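Local structure of retinol dehydratase (Spodoptera frugiperda, 1X8L) at residues A69-S74 and V192-H197. The protein is a sulfotransferase-family enzyme that dehydrates retinol, probably by way of a sulfonated intermediate, and binds 4-oxoretinol together with the inactive cofactor PAP. The protein carries 2 engineered substitutions. Sequence-based numbering, arbitrary orientation.
Sequences ASYQRS and VSSFHH. With A3P (adenosine-3'-5'-diphosphate), chain H; OXR (4-oxoretinol), chain E.
Arg-73 and Ser-193 bring the backbones closest, their CA atoms 6.0 Å apart, where the loop leaving strand 66-70 passes helix 187-200. With CG beside its backbone N (chi1 -50°) and further bends at chi2 and chi3, the Arg-73 chain lays its guanidinium between A3P C5' over one face and His-197 CB over the other. At the guanidinium edge, Arg-73 NE donates to Ser-193 OG at 2.8 Å, the acceptor tilted 25° from the plane. Ser-193 OG in turn donates a hydrogen bond to A3P O1P at 2.6 Å, while Arg-73 NH1 makes a short but bent, weak bond to A3P O6P. Shortening Arg-73 to an alanine is likely to take the NE donor from Ser-193 OG, weaken the hold on the 5'-phosphate and open a gap between A3P C5' and His-197 CB. On the retinoid side, Gln-72 OE1 lies 3.8 Å from His-197 CE1, amide and ring nearly perpendicular; a water joins His-197 ND1 to Ser-194 O and, weakly, to Gln-72 OE1. The retinoid chain meets the His-197 ring edge in the 4-oxoretinol pocket, OXR C14 a close, non-hydrogen-bonded 3.1 Å from NE2. Ser-74 N donates to A3P O5P. This loop is the 5'-phosphosulfate-binding loop of sulfotransferases, a P-loop-like turn after a parallel strand, here joined to the 3'-phosphate site through Ser-193.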
# COMPACT_ATOMS: atom_id res chain seq x y z
N ALA A 69 -22.78 -23.28 9.54
CA ALA A 69 -22.26 -22.33 8.57
C ALA A 69 -22.21 -20.93 9.18
O ALA A 69 -22.94 -20.64 10.10
CB ALA A 69 -23.14 -22.32 7.36
N SER A 70 -21.30 -20.10 8.68
CA SER A 70 -21.09 -18.75 9.14
C SER A 70 -20.05 -18.07 8.28
O SER A 70 -19.18 -18.74 7.73
CB SER A 70 -20.52 -18.71 10.56
OG SER A 70 -19.24 -19.33 10.59
N TYR A 71 -20.11 -16.75 8.21
CA TYR A 71 -18.89 -15.98 7.97
C TYR A 71 -18.02 -16.21 9.24
O TYR A 71 -18.52 -16.19 10.36
CB TYR A 71 -19.14 -14.46 7.69
CG TYR A 71 -17.84 -13.83 7.27
CD1 TYR A 71 -17.48 -13.79 5.94
CD2 TYR A 71 -16.92 -13.41 8.21
CE1 TYR A 71 -16.25 -13.27 5.54
CE2 TYR A 71 -15.68 -12.92 7.84
CZ TYR A 71 -15.35 -12.88 6.50
OH TYR A 71 -14.14 -12.39 6.13
N GLN A 72 -16.74 -16.47 9.04
CA GLN A 72 -15.83 -16.84 10.12
C GLN A 72 -15.79 -15.84 11.29
O GLN A 72 -16.09 -14.64 11.14
CB GLN A 72 -14.40 -17.04 9.59
CG GLN A 72 -13.80 -15.84 8.77
CD GLN A 72 -12.42 -16.19 8.20
OE1 GLN A 72 -11.50 -16.43 8.93
NE2 GLN A 72 -12.30 -16.23 6.89
N ARG A 73 -15.43 -16.39 12.44
CA ARG A 73 -15.30 -15.67 13.69
C ARG A 73 -16.62 -15.13 14.23
O ARG A 73 -16.64 -14.07 14.85
CB ARG A 73 -14.23 -14.58 13.57
CG ARG A 73 -12.91 -15.06 13.01
CD ARG A 73 -12.40 -16.31 13.69
NE ARG A 73 -11.84 -16.02 15.00
CZ ARG A 73 -11.53 -16.92 15.92
NH1 ARG A 73 -11.73 -18.24 15.74
NH2 ARG A 73 -10.97 -16.49 17.03
N SER A 74 -17.70 -15.88 13.99
CA SER A 74 -19.06 -15.43 14.29
C SER A 74 -19.76 -16.39 15.26
O SER A 74 -20.99 -16.29 15.45
CB SER A 74 -19.90 -15.34 12.97
OG SER A 74 -19.42 -14.33 12.08
N VAL A 192 -12.42 -7.56 13.89
CA VAL A 192 -11.39 -7.64 14.91
C VAL A 192 -10.94 -9.08 15.11
O VAL A 192 -9.73 -9.34 15.19
CB VAL A 192 -11.85 -7.01 16.26
CG1 VAL A 192 -10.91 -7.36 17.41
CG2 VAL A 192 -11.98 -5.47 16.11
N SER A 193 -11.90 -10.00 15.19
CA SER A 193 -11.58 -11.36 15.49
C SER A 193 -10.84 -11.99 14.31
O SER A 193 -9.92 -12.76 14.54
CB SER A 193 -12.82 -12.19 15.86
OG SER A 193 -12.38 -13.49 16.18
N SER A 194 -11.20 -11.59 13.09
CA SER A 194 -10.56 -12.08 11.86
C SER A 194 -9.11 -11.57 11.72
O SER A 194 -8.22 -12.32 11.27
CB SER A 194 -11.40 -11.75 10.61
OG SER A 194 -12.64 -12.39 10.64
N PHE A 195 -8.88 -10.33 12.13
CA PHE A 195 -7.52 -9.75 12.26
C PHE A 195 -6.63 -10.62 13.13
O PHE A 195 -5.54 -10.99 12.73
CB PHE A 195 -7.61 -8.33 12.88
CG PHE A 195 -6.27 -7.71 13.26
CD1 PHE A 195 -5.37 -7.32 12.28
CD2 PHE A 195 -5.95 -7.46 14.58
CE1 PHE A 195 -4.15 -6.68 12.62
CE2 PHE A 195 -4.74 -6.86 14.93
CZ PHE A 195 -3.84 -6.47 13.93
N HIS A 196 -7.11 -10.94 14.33
CA HIS A 196 -6.29 -11.69 15.28
C HIS A 196 -6.10 -13.15 14.82
O HIS A 196 -5.07 -13.79 15.12
CB HIS A 196 -6.92 -11.62 16.69
CG HIS A 196 -6.67 -10.34 17.43
ND1 HIS A 196 -5.41 -9.95 17.85
CD2 HIS A 196 -7.52 -9.36 17.83
CE1 HIS A 196 -5.50 -8.79 18.48
NE2 HIS A 196 -6.77 -8.41 18.48
N HIS A 197 -7.09 -13.70 14.12
CA HIS A 197 -7.07 -15.07 13.64
C HIS A 197 -6.08 -15.17 12.44
O HIS A 197 -5.36 -16.16 12.30
CB HIS A 197 -8.48 -15.47 13.26
CG HIS A 197 -8.58 -16.73 12.48
ND1 HIS A 197 -8.33 -16.80 11.13
CD2 HIS A 197 -9.00 -17.97 12.85
CE1 HIS A 197 -8.53 -18.03 10.71
NE2 HIS A 197 -8.91 -18.77 11.74
P1 A3P H . -13.37 -13.24 19.66
O1P A3P H . -12.14 -13.17 18.75
O2P A3P H . -12.85 -13.62 21.10
O3P A3P H . -14.09 -11.83 19.52
P2 A3P H . -15.63 -18.96 15.32
O4P A3P H . -15.72 -20.29 16.14
O5P A3P H . -16.71 -18.89 14.21
O6P A3P H . -14.19 -18.85 14.72
O5' A3P H . -15.89 -17.78 16.38
C5' A3P H . -14.80 -17.20 17.07
C4' A3P H . -15.23 -16.21 18.14
O4' A3P H . -16.11 -16.84 19.06
C3' A3P H . -13.99 -15.80 18.89
O3' A3P H . -14.37 -14.46 19.28
C2' A3P H . -14.01 -16.53 20.19
O2' A3P H . -13.26 -16.02 21.27
C1' A3P H . -15.48 -16.85 20.34
N9 A3P H . -15.82 -17.96 21.22
C8 A3P H . -15.42 -19.24 21.10
N7 A3P H . -15.97 -20.00 22.08
C5 A3P H . -16.71 -19.19 22.83
C6 A3P H . -17.56 -19.29 24.03
N6 A3P H . -17.66 -20.50 24.58
N1 A3P H . -18.20 -18.19 24.48
C2 A3P H . -18.09 -16.96 23.92
N3 A3P H . -17.33 -16.76 22.83
C4 A3P H . -16.62 -17.88 22.26
O2 OXR E . 0.41 -21.16 6.96
C4 OXR E . -0.04 -22.29 6.91
C3 OXR E . 0.83 -23.33 6.29
C2 OXR E . 0.25 -24.73 6.24
C1 OXR E . -1.15 -25.00 6.80
C17 OXR E . -1.02 -26.04 7.92
C16 OXR E . -2.05 -25.51 5.66
C5 OXR E . -1.37 -22.58 7.44
C18 OXR E . -2.09 -21.40 8.02
C6 OXR E . -1.91 -23.82 7.39
C7 OXR E . -3.26 -24.23 7.90
C8 OXR E . -4.25 -23.47 8.33
C9 OXR E . -5.54 -24.03 8.82
C19 OXR E . -5.86 -25.51 8.92
C10 OXR E . -6.42 -23.11 9.24
C11 OXR E . -7.71 -23.42 9.80
C12 OXR E . -8.39 -22.38 10.29
C13 OXR E . -9.71 -22.54 10.91
C20 OXR E . -10.24 -23.91 11.28
C14 OXR E . -10.43 -21.44 11.16
C15 OXR E . -11.82 -21.48 11.79
O1 OXR E . -12.83 -21.90 10.88
O HOH W 1 -8.76 -14.47 9.57
O HOH W 2 -9.42 -14.15 16.95